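Local coordinates for protein hydroxyindole o-methyltransferase (Homo sapiens, PDB 4A6D) that catalyses the last step of melatonin synthesis, transferring a methyl group from S-adenosyl-L-methionine to the hydroxyl of N-acetylserotonin, at residues 34-39 against 47-52; 66-71 against 82-87; 94-97 against 102-105; 118-123 against 299-304. One frame throughout, in Å; residues are numbered along the deposited sequence.

Contact 1 of 4, residues 34-39 against 47-52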
loop_
_atom_site.group_PDB
_atom_site.type_symbol
_atom_site.label_atom_id
_atom_site.label_comp_id
_atom_site.label_asym_id
_atom_site.label_seq_id
_atom_site.Cartn_x
_atom_site.Cartn_y
_atom_site.Cartn_z
ATOM N N PHE A 34 1.085 19.320 -5.797
ATOM C CA PHE A 34 1.662 20.177 -4.755
ATOM C C PHE A 34 2.502 21.327 -5.302
ATOM O O PHE A 34 2.389 22.435 -4.780
ATOM C CB PHE A 34 2.423 19.336 -3.717
ATOM C CG PHE A 34 1.620 18.143 -3.239
ATOM C CD1 PHE A 34 0.449 18.318 -2.505
ATOM C CD2 PHE A 34 2.014 16.849 -3.558
ATOM C CE1 PHE A 34 -0.311 17.220 -2.095
ATOM C CE2 PHE A 34 1.268 15.749 -3.125
ATOM C CZ PHE A 34 0.104 15.943 -2.407
ATOM N N ASP A 35 3.287 21.084 -6.381
ATOM C CA ASP A 35 4.099 22.112 -7.045
ATOM C C ASP A 35 3.205 23.179 -7.692
ATOM O O ASP A 35 3.428 24.371 -7.466
ATOM C CB ASP A 35 5.049 21.495 -8.091
ATOM C CG ASP A 35 6.252 20.769 -7.518
ATOM O OD1 ASP A 35 6.828 21.263 -6.515
ATOM O OD2 ASP A 35 6.670 19.756 -8.119
ATOM N N LEU A 36 2.182 22.744 -8.457
ATOM C CA LEU A 36 1.201 23.600 -9.128
ATOM C C LEU A 36 0.466 24.494 -8.121
ATOM O O LEU A 36 0.227 25.667 -8.419
ATOM C CB LEU A 36 0.186 22.733 -9.894
ATOM C CG LEU A 36 -0.815 23.473 -10.786
ATOM C CD1 LEU A 36 -0.192 23.820 -12.129
ATOM C CD2 LEU A 36 -2.060 22.646 -11.000
ATOM N N LEU A 37 0.110 23.928 -6.938
ATOM C CA LEU A 37 -0.571 24.635 -5.850
ATOM C C LEU A 37 0.338 25.653 -5.168
ATOM O O LEU A 37 -0.158 26.680 -4.713
ATOM C CB LEU A 37 -1.169 23.667 -4.808
ATOM C CG LEU A 37 -2.446 22.910 -5.201
ATOM C CD1 LEU A 37 -2.729 21.792 -4.230
ATOM C CD2 LEU A 37 -3.643 23.834 -5.284
ATOM N N ALA A 38 1.652 25.373 -5.101
ATOM C CA ALA A 38 2.665 26.256 -4.506
ATOM C C ALA A 38 3.077 27.385 -5.467
ATOM O O ALA A 38 3.510 28.446 -5.010
ATOM C CB ALA A 38 3.886 25.448 -4.092
ATOM N N GLU A 39 2.931 27.150 -6.792
ATOM C CA GLU A 39 3.265 28.094 -7.863
ATOM C C GLU A 39 2.105 29.020 -8.217
ATOM O O GLU A 39 2.322 30.064 -8.832
ATOM C CB GLU A 39 3.761 27.346 -9.111
ATOM C CG GLU A 39 5.198 26.873 -8.985
ATOM C CD GLU A 39 5.751 26.114 -10.176
ATOM O OE1 GLU A 39 5.377 24.933 -10.355
ATOM O OE2 GLU A 39 6.582 26.693 -10.914
ATOM N N ALA A 47 -11.008 22.057 -11.885
ATOM C CA ALA A 47 -10.762 22.379 -13.291
ATOM C C ALA A 47 -9.414 23.053 -13.528
ATOM O O ALA A 47 -8.823 22.828 -14.577
ATOM C CB ALA A 47 -11.885 23.233 -13.841
ATOM N N ALA A 48 -8.922 23.856 -12.561
ATOM C CA ALA A 48 -7.620 24.533 -12.663
ATOM C C ALA A 48 -6.468 23.563 -12.368
ATOM O O ALA A 48 -5.383 23.704 -12.953
ATOM C CB ALA A 48 -7.562 25.732 -11.726
ATOM N N VAL A 49 -6.701 22.582 -11.457
ATOM C CA VAL A 49 -5.710 21.554 -11.109
ATOM C C VAL A 49 -5.629 20.576 -12.286
ATOM O O VAL A 49 -4.553 20.415 -12.846
ATOM C CB VAL A 49 -5.991 20.842 -9.754
ATOM C CG1 VAL A 49 -4.989 19.722 -9.499
ATOM C CG2 VAL A 49 -5.972 21.830 -8.595
ATOM N N ALA A 50 -6.793 19.994 -12.701
ATOM C CA ALA A 50 -6.924 19.053 -13.824
ATOM C C ALA A 50 -6.236 19.552 -15.098
ATOM O O ALA A 50 -5.577 18.762 -15.775
ATOM C CB ALA A 50 -8.386 18.756 -14.104
ATOM N N ALA A 51 -6.369 20.861 -15.398
ATOM C CA ALA A 51 -5.748 21.510 -16.548
ATOM C C ALA A 51 -4.219 21.632 -16.370
ATOM O O ALA A 51 -3.483 21.371 -17.319
ATOM C CB ALA A 51 -6.369 22.880 -16.780
ATOM N N GLY A 52 -3.775 21.999 -15.162
ATOM C CA GLY A 52 -2.365 22.183 -14.811
ATOM C C GLY A 52 -1.531 20.918 -14.726
ATOM O O GLY A 52 -0.319 20.960 -14.969
#

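Contact 2 of 4, residues 66-71 against 82-87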
loop_
_atom_site.group_PDB
_atom_site.type_symbol
_atom_site.label_atom_id
_atom_site.label_comp_id
_atom_site.label_asym_id
_atom_site.label_seq_id
_atom_site.Cartn_x
_atom_site.Cartn_y
_atom_site.Cartn_z
ATOM N N ILE A 66 -9.398 12.891 -1.792
ATOM C CA ILE A 66 -8.720 11.912 -0.935
ATOM C C ILE A 66 -7.570 12.622 -0.172
ATOM O O ILE A 66 -7.454 12.428 1.035
ATOM C CB ILE A 66 -8.274 10.652 -1.712
ATOM C CG1 ILE A 66 -9.511 9.884 -2.209
ATOM C CG2 ILE A 66 -7.372 9.744 -0.860
ATOM C CD1 ILE A 66 -9.354 9.074 -3.411
ATOM N N CYS A 67 -6.803 13.505 -0.855
ATOM C CA CYS A 67 -5.687 14.268 -0.267
ATOM C C CYS A 67 -6.155 15.138 0.906
ATOM O O CYS A 67 -5.446 15.227 1.912
ATOM C CB CYS A 67 -4.960 15.092 -1.329
ATOM S SG CYS A 67 -3.861 14.122 -2.403
ATOM N N VAL A 68 -7.365 15.738 0.787
ATOM C CA VAL A 68 -7.987 16.555 1.831
ATOM C C VAL A 68 -8.302 15.672 3.060
ATOM O O VAL A 68 -7.881 16.021 4.163
ATOM C CB VAL A 68 -9.227 17.332 1.332
ATOM C CG1 VAL A 68 -9.857 18.132 2.464
ATOM C CG2 VAL A 68 -8.870 18.248 0.168
ATOM N N SER A 69 -8.974 14.510 2.855
ATOM C CA SER A 69 -9.286 13.527 3.907
ATOM C C SER A 69 -8.015 12.999 4.600
ATOM O O SER A 69 -8.036 12.751 5.812
ATOM C CB SER A 69 -10.077 12.360 3.326
ATOM O OG SER A 69 -11.351 12.790 2.879
ATOM N N LEU A 70 -6.919 12.828 3.831
ATOM C CA LEU A 70 -5.622 12.357 4.337
ATOM C C LEU A 70 -4.837 13.468 5.045
ATOM O O LEU A 70 -3.797 13.185 5.620
ATOM C CB LEU A 70 -4.747 11.766 3.193
ATOM C CG LEU A 70 -5.174 10.420 2.579
ATOM C CD1 LEU A 70 -4.223 10.009 1.468
ATOM C CD2 LEU A 70 -5.271 9.309 3.637
ATOM N N LYS A 71 -5.312 14.721 4.999
ATOM C CA LYS A 71 -4.631 15.889 5.613
ATOM C C LYS A 71 -3.371 16.306 4.862
ATOM O O LYS A 71 -2.482 16.957 5.435
ATOM C CB LYS A 71 -4.406 15.774 7.146
ATOM C CG LYS A 71 -5.699 15.737 7.977
ATOM C CD LYS A 71 -6.023 14.323 8.521
ATOM C CE LYS A 71 -5.088 13.838 9.628
ATOM N NZ LYS A 71 -5.170 12.361 9.840
ATOM N N ALA A 82 -15.218 24.376 -4.649
ATOM C CA ALA A 82 -14.176 23.995 -3.685
ATOM C C ALA A 82 -12.863 24.510 -4.228
ATOM O O ALA A 82 -12.627 24.433 -5.436
ATOM C CB ALA A 82 -14.096 22.479 -3.553
ATOM N N PHE A 83 -12.023 25.048 -3.330
ATOM C CA PHE A 83 -10.686 25.566 -3.611
ATOM C C PHE A 83 -9.677 24.900 -2.692
ATOM O O PHE A 83 -9.827 24.919 -1.468
ATOM C CB PHE A 83 -10.640 27.097 -3.512
ATOM C CG PHE A 83 -11.356 27.768 -4.658
ATOM C CD1 PHE A 83 -10.699 28.025 -5.853
ATOM C CD2 PHE A 83 -12.696 28.121 -4.551
ATOM C CE1 PHE A 83 -11.367 28.627 -6.922
ATOM C CE2 PHE A 83 -13.363 28.722 -5.621
ATOM C CZ PHE A 83 -12.687 28.985 -6.794
ATOM N N TYR A 84 -8.667 24.278 -3.297
ATOM C CA TYR A 84 -7.641 23.509 -2.607
ATOM C C TYR A 84 -6.388 24.296 -2.404
ATOM O O TYR A 84 -6.026 25.111 -3.249
ATOM C CB TYR A 84 -7.345 22.221 -3.381
ATOM C CG TYR A 84 -8.585 21.387 -3.618
ATOM C CD1 TYR A 84 -9.395 21.602 -4.734
ATOM C CD2 TYR A 84 -8.995 20.435 -2.689
ATOM C CE1 TYR A 84 -10.585 20.895 -4.915
ATOM C CE2 TYR A 84 -10.175 19.711 -2.869
ATOM C CZ TYR A 84 -10.967 19.948 -3.981
ATOM O OH TYR A 84 -12.080 19.186 -4.182
ATOM N N ARG A 85 -5.722 24.056 -1.275
ATOM C CA ARG A 85 -4.471 24.707 -0.922
ATOM C C ARG A 85 -3.570 23.701 -0.200
ATOM O O ARG A 85 -4.069 22.700 0.318
ATOM C CB ARG A 85 -4.737 25.986 -0.088
ATOM C CG ARG A 85 -4.908 25.785 1.416
ATOM C CD ARG A 85 -5.427 27.041 2.093
ATOM N NE ARG A 85 -6.425 26.734 3.124
ATOM C CZ ARG A 85 -7.704 26.445 2.886
ATOM N NH1 ARG A 85 -8.164 26.403 1.637
ATOM N NH2 ARG A 85 -8.530 26.181 3.889
ATOM N N ASN A 86 -2.254 23.955 -0.182
ATOM C CA ASN A 86 -1.287 23.094 0.493
ATOM C C ASN A 86 -1.383 23.246 2.015
ATOM O O ASN A 86 -1.867 24.270 2.527
ATOM C CB ASN A 86 0.143 23.413 0.032
ATOM C CG ASN A 86 0.594 22.733 -1.239
ATOM O OD1 ASN A 86 0.420 21.526 -1.435
ATOM N ND2 ASN A 86 1.274 23.483 -2.094
ATOM N N THR A 87 -0.924 22.208 2.725
ATOM C CA THR A 87 -0.820 22.155 4.185
ATOM C C THR A 87 0.639 22.489 4.555
ATOM O O THR A 87 1.448 22.782 3.666
ATOM C CB THR A 87 -1.142 20.737 4.679
ATOM O OG1 THR A 87 -0.372 19.794 3.923
ATOM C CG2 THR A 87 -2.620 20.417 4.638
#

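Contact 3 of 4, residues 94-97 against 102-105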
loop_
_atom_site.group_PDB
_atom_site.type_symbol
_atom_site.label_atom_id
_atom_site.label_comp_id
_atom_site.label_asym_id
_atom_site.label_seq_id
_atom_site.Cartn_x
_atom_site.Cartn_y
_atom_site.Cartn_z
ATOM N N LEU A 94 6.498 17.990 0.178
ATOM C CA LEU A 94 5.960 17.586 -1.117
ATOM C C LEU A 94 6.107 18.602 -2.255
ATOM O O LEU A 94 5.637 18.328 -3.360
ATOM C CB LEU A 94 4.482 17.110 -0.951
ATOM C CG LEU A 94 4.230 16.007 0.098
ATOM C CD1 LEU A 94 2.744 15.754 0.297
ATOM C CD2 LEU A 94 4.884 14.715 -0.304
ATOM N N THR A 95 6.753 19.758 -2.007
ATOM C CA THR A 95 7.035 20.757 -3.053
ATOM C C THR A 95 8.519 20.655 -3.421
ATOM O O THR A 95 9.362 20.479 -2.535
ATOM C CB THR A 95 6.591 22.193 -2.679
ATOM O OG1 THR A 95 7.442 22.737 -1.668
ATOM C CG2 THR A 95 5.100 22.288 -2.280
ATOM N N THR A 96 8.827 20.726 -4.727
ATOM C CA THR A 96 10.181 20.619 -5.282
ATOM C C THR A 96 11.156 21.679 -4.715
ATOM O O THR A 96 12.315 21.352 -4.439
ATOM C CB THR A 96 10.104 20.523 -6.818
ATOM O OG1 THR A 96 9.205 19.468 -7.162
ATOM C CG2 THR A 96 11.444 20.250 -7.468
ATOM N N VAL A 97 10.676 22.919 -4.498
ATOM C CA VAL A 97 11.487 24.021 -3.954
ATOM C C VAL A 97 11.897 23.831 -2.494
ATOM O O VAL A 97 12.950 24.338 -2.106
ATOM C CB VAL A 97 10.913 25.447 -4.193
ATOM C CG1 VAL A 97 10.973 25.834 -5.668
ATOM C CG2 VAL A 97 9.503 25.600 -3.626
ATOM N N GLN A 102 10.460 15.479 -0.095
ATOM C CA GLN A 102 10.563 14.020 -0.083
ATOM C C GLN A 102 10.037 13.391 -1.364
ATOM O O GLN A 102 10.023 12.166 -1.489
ATOM C CB GLN A 102 9.948 13.419 1.199
ATOM C CG GLN A 102 10.639 13.865 2.507
ATOM C CD GLN A 102 12.108 13.495 2.608
ATOM O OE1 GLN A 102 12.508 12.322 2.476
ATOM N NE2 GLN A 102 12.943 14.494 2.869
ATOM N N CYS A 103 9.707 14.257 -2.349
ATOM C CA CYS A 103 9.173 13.994 -3.696
ATOM C C CYS A 103 9.771 12.832 -4.445
ATOM O O CYS A 103 9.037 11.926 -4.840
ATOM C CB CYS A 103 9.262 15.254 -4.545
ATOM S SG CYS A 103 7.869 16.371 -4.357
ATOM N N SER A 104 11.084 12.928 -4.752
ATOM C CA SER A 104 11.847 11.960 -5.539
ATOM C C SER A 104 11.883 10.565 -4.939
ATOM O O SER A 104 11.872 9.597 -5.694
ATOM C CB SER A 104 13.224 12.507 -5.889
ATOM O OG SER A 104 13.066 13.609 -6.768
ATOM N N MET A 105 11.889 10.468 -3.597
ATOM C CA MET A 105 11.866 9.189 -2.891
ATOM C C MET A 105 10.479 8.569 -3.039
ATOM O O MET A 105 10.380 7.373 -3.322
ATOM C CB MET A 105 12.256 9.355 -1.405
ATOM C CG MET A 105 12.367 8.032 -0.649
ATOM S SD MET A 105 13.610 6.922 -1.350
ATOM C CE MET A 105 12.976 5.352 -0.859
#

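Contact 4 of 4, residues 118-123 against 299-304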
loop_
_atom_site.group_PDB
_atom_site.type_symbol
_atom_site.label_atom_id
_atom_site.label_comp_id
_atom_site.label_asym_id
_atom_site.label_seq_id
_atom_site.Cartn_x
_atom_site.Cartn_y
_atom_site.Cartn_z
ATOM N N GLY A 118 4.819 -6.499 -4.858
ATOM C CA GLY A 118 3.766 -7.382 -5.345
ATOM C C GLY A 118 4.235 -8.830 -5.317
ATOM O O GLY A 118 3.437 -9.756 -5.162
ATOM N N HIS A 119 5.558 -9.021 -5.408
ATOM C CA HIS A 119 6.214 -10.327 -5.358
ATOM C C HIS A 119 6.725 -10.658 -3.935
ATOM O O HIS A 119 7.628 -11.484 -3.808
ATOM C CB HIS A 119 7.362 -10.399 -6.392
ATOM C CG HIS A 119 6.931 -10.062 -7.780
ATOM N ND1 HIS A 119 6.294 -10.987 -8.578
ATOM C CD2 HIS A 119 7.039 -8.898 -8.458
ATOM C CE1 HIS A 119 6.028 -10.362 -9.714
ATOM N NE2 HIS A 119 6.463 -9.105 -9.693
ATOM N N LEU A 120 6.105 -10.072 -2.877
ATOM C CA LEU A 120 6.489 -10.273 -1.468
ATOM C C LEU A 120 6.439 -11.734 -1.030
ATOM O O LEU A 120 7.391 -12.208 -0.399
ATOM C CB LEU A 120 5.682 -9.388 -0.479
ATOM C CG LEU A 120 6.031 -9.576 1.011
ATOM C CD1 LEU A 120 7.490 -9.218 1.299
ATOM C CD2 LEU A 120 5.147 -8.784 1.888
ATOM N N ALA A 121 5.338 -12.428 -1.352
ATOM C CA ALA A 121 5.116 -13.825 -0.987
ATOM C C ALA A 121 6.236 -14.734 -1.495
ATOM O O ALA A 121 6.673 -15.610 -0.749
ATOM C CB ALA A 121 3.757 -14.299 -1.482
ATOM N N ASP A 122 6.763 -14.469 -2.712
ATOM C CA ASP A 122 7.860 -15.253 -3.266
ATOM C C ASP A 122 9.197 -14.882 -2.676
ATOM O O ASP A 122 10.034 -15.764 -2.515
ATOM C CB ASP A 122 7.890 -15.198 -4.793
ATOM C CG ASP A 122 6.682 -15.795 -5.479
ATOM O OD1 ASP A 122 5.976 -16.633 -4.844
ATOM O OD2 ASP A 122 6.423 -15.418 -6.639
ATOM N N ALA A 123 9.415 -13.585 -2.355
ATOM C CA ALA A 123 10.653 -13.109 -1.710
ATOM C C ALA A 123 10.741 -13.727 -0.315
ATOM O O ALA A 123 11.800 -14.156 0.087
ATOM C CB ALA A 123 10.672 -11.595 -1.633
ATOM N N TYR A 299 11.446 -1.927 6.509
ATOM C CA TYR A 299 12.715 -1.666 5.824
ATOM C C TYR A 299 13.577 -2.918 5.725
ATOM O O TYR A 299 14.232 -3.103 4.697
ATOM C CB TYR A 299 13.506 -0.560 6.540
ATOM C CG TYR A 299 13.078 0.861 6.222
ATOM C CD1 TYR A 299 11.779 1.143 5.771
ATOM C CD2 TYR A 299 13.956 1.929 6.398
ATOM C CE1 TYR A 299 11.383 2.447 5.477
ATOM C CE2 TYR A 299 13.561 3.242 6.132
ATOM C CZ TYR A 299 12.269 3.496 5.684
ATOM O OH TYR A 299 11.880 4.787 5.437
ATOM N N SER A 300 13.578 -3.788 6.768
ATOM C CA SER A 300 14.375 -5.027 6.685
ATOM C C SER A 300 13.757 -5.975 5.653
ATOM O O SER A 300 14.479 -6.619 4.895
ATOM C CB SER A 300 14.522 -5.701 8.048
ATOM O OG SER A 300 15.547 -6.682 8.011
ATOM N N LEU A 301 12.414 -6.008 5.601
ATOM C CA LEU A 301 11.657 -6.801 4.644
ATOM C C LEU A 301 11.828 -6.229 3.236
ATOM O O LEU A 301 12.013 -7.004 2.295
ATOM C CB LEU A 301 10.199 -6.925 5.067
ATOM C CG LEU A 301 9.330 -7.931 4.285
ATOM C CD1 LEU A 301 9.965 -9.330 4.199
ATOM C CD2 LEU A 301 7.959 -7.996 4.870
ATOM N N ASN A 302 11.897 -4.888 3.110
ATOM C CA ASN A 302 12.200 -4.230 1.844
ATOM C C ASN A 302 13.627 -4.603 1.335
ATOM O O ASN A 302 13.864 -4.591 0.129
ATOM C CB ASN A 302 12.078 -2.712 1.965
ATOM C CG ASN A 302 12.338 -2.034 0.632
ATOM O OD1 ASN A 302 11.685 -2.315 -0.381
ATOM N ND2 ASN A 302 13.394 -1.255 0.553
ATOM N N MET A 303 14.577 -4.912 2.246
ATOM C CA MET A 303 15.936 -5.322 1.864
ATOM C C MET A 303 15.897 -6.760 1.338
ATOM O O MET A 303 16.663 -7.095 0.443
ATOM C CB MET A 303 16.944 -5.172 3.027
ATOM C CG MET A 303 17.219 -3.727 3.451
ATOM S SD MET A 303 18.050 -2.672 2.221
ATOM C CE MET A 303 16.658 -1.819 1.535
ATOM N N LEU A 304 15.031 -7.606 1.903
ATOM C CA LEU A 304 14.863 -8.982 1.459
ATOM C C LEU A 304 14.275 -8.980 0.036
ATOM O O LEU A 304 14.795 -9.666 -0.840
ATOM C CB LEU A 304 13.959 -9.793 2.423
ATOM C CG LEU A 304 13.545 -11.197 1.934
ATOM C CD1 LEU A 304 14.757 -12.143 1.850
ATOM C CD2 LEU A 304 12.492 -11.792 2.810
#

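Contact 1 of 4, residues 34-39 against 47-52
Leu36 is the side chain that carries this contact: it reaches across from helix 33-39 and sets its two methyls against the backbone of residues 48-52, rather than against a second row of side chains. With CG anti to the backbone N (chi1 -173°), the isopropyl fork is held out from its helix and its branches divide the work. CD1 comes over Gly52, 3.8 Å from Gly52 CA, where no side chain stands in the way. CD2 goes to the preceding turn, 3.8 Å from Val49 CA and 4.0 Å from Ala48 O. That carbonyl oxygen already accepts the helical bond from Gly52 N, so the methyl lies beside a closed turn of backbone. Val49 meets Leu36 more loosely through its own side chain, its CG1 lying 4.4 Å from Leu36 CD2. The two helical segments run at 118° to each other with their axes 10.4 Å apart at closest approach, and both belong to the dimerisation domain, whose helices and two-stranded hairpin are consistent with a winged helix-turn-helix fold. An alanine in place of Leu36 would remove both methyls and is likely to open a gap over Gly52 and Val49. Leu44, in the loop joining the helices, touches both Leu36 and Val49. Val49 also packs on Thr60 and Leu64 of helix 57-69, while on helix 33-39 Phe34 and Leu37 turn to Leu73 of strand 73-78.

Contact 2 of 4, residues 66-71 against 82-87
The Tyr84 ring meets Val68 at its edge: the CG2 methyl lies in the ring plane, 3.6 Å from both Tyr84 CD2 and Tyr84 CE2, so it sits against that side of the ring and not over a face. The two side chains cross at about a right angle. Val68 can present this methyl because CG1 takes the place anti to the backbone N (chi1 178°), leaving CG2 beside that N and pointing to the strand. The phenol end is fixed separately, by a hydrogen bond from Tyr84 OH to Asp65 OD1 one turn earlier on helix 57-69; ring edge and hydroxyl thus grip the same helix. Farther along, Thr87 CG2 rests 3.6 Å from Lys71 O. Lys71, the first residue to leave the helical conformation, closes the last turn in a Schellman motif, with positive phi (72°) and its N bonded to Val68 O at 3.0 Å, which swings the chain toward strand 73-78. It contributes its backbone here, while its ammonium end leads away. Thr87 OG1 is hydrogen-bonded to Leu72 O, and the same side chain caps helix 88-94 as its N-cap residue. The contact therefore lays helix 57-69 across the hairpin 73-78/81-86, probably the wing of a winged-helix domain. Outside it, Leu70 packs on Val21 and Val24 of helix 7-31, Leu70 O is hydrogen-bonded to Tyr15 OH of the second subunit, and Val68 touches Arg291 of that subunit.

Contact 3 of 4, residues 94-97 against 102-105
Cys103 SG points at the carbonyl of Leu94, coming within 3.1 Å of Leu94 O and 3.5 Å of Leu94 C, a tight approach of sulfur to backbone. The chi1 of -86° swings the sulfur to the N side of Cys103, where it fits into the bend the chain makes on leaving helix 88-94. Next in distance are Thr95 N, 4.3 Å from Cys103 SG, and Thr96 OG1, 4.4 Å from the same sulfur. The backbones draw close as well, with Leu94 CA and Cys103 CA 5.5 Å apart. Bonds made by their neighbours position both partners. Thr95 OG1 is tied back to Ser91 O of helix 88-94, Thr95 O is bonded to Ser101 OG, and Thr96 OG1 goes to Asp35 OD2. Behind Cys103, Gln102 is the N-cap residue of helix 103-117, and the Glu162 carboxylate accepts hydrogen bonds from Met105 N and, weakly, from Ser104 N; a negative charge at this helix start probably suits the local dipole. The amide of Gln102 is held through NE2 by Glu162 O and Thr100 O. The contact thus forms a compact turn from helix 88-94 into helix 103-117. Leu94 faces Phe34 of helix 33-39 and Leu25 and Cys29 of helix 7-31, Ser104 and Met105 pack against helix 150-161, and Leu12 of the second subunit packs on Leu94 and Gln102.

Contact 4 of 4, residues 118-123 against 299-304
Leu120 and Leu301 make the apolar part of this buried contact, crossing at about a right angle. Leu120 CD1 seats itself on the isopropyl fork of Leu301, 3.7 Å from Leu301 CG and 3.8 Å from each of Leu301 CD1 and Leu301 CD2, so one methyl touches the branch point and both arms. Both leucines hold CG anti to the backbone N (chi1 179° for Leu120, -170° for Leu301), which brings their ends toward each other. An alanine at Leu301 would remove the fork and is likely to leave Leu120 CD1 without its seat. The second kind of contact sets side chain against backbone: Leu304, one turn on, lays CD2 3.7 Å from Ala123 O, with its CG 3.9 Å from that oxygen. Asn302, a substrate-binding residue, sends its CB away from residues 118-123, and its OD1 is hydrogen-bonded to Gln306 NE2, also of the substrate site, and to Trp117 NE1 at the end of helix 103-117. The leucine packing thus lies behind a helix whose other side serves the substrate. Short helix 120-126 packs against helix 294-305, where Leu120 and Ala123 also touch Val305, and the second subunit closes over both, its Gln23 on Leu120, its Ile66 on Leu301 and its Gly59 on Leu304.

Overall arrangement
From the N terminus the four contacts follow in series; none nests in or crosses another. Contact 1 closes the short loop between helices 33-39 and 46-53. Contact 2 closes a longer excursion through the two-stranded hairpin, returning strand 81-86 to helix 57-69. Contact 3 folds the chain back where helix 88-94 gives way to helix 103-117. These three adjoin one another, with helix 33-39 touching both the hairpin strand and the loop of contact 3. Contact 4 spans 175 intervening residues, including much of the Rossmann-like methyltransferase sheet; its nearest atoms are about 17 Å from contacts 1 and 2 but only about 6 Å from contact 3. Contacts 2, 3 and 4 also meet the second subunit.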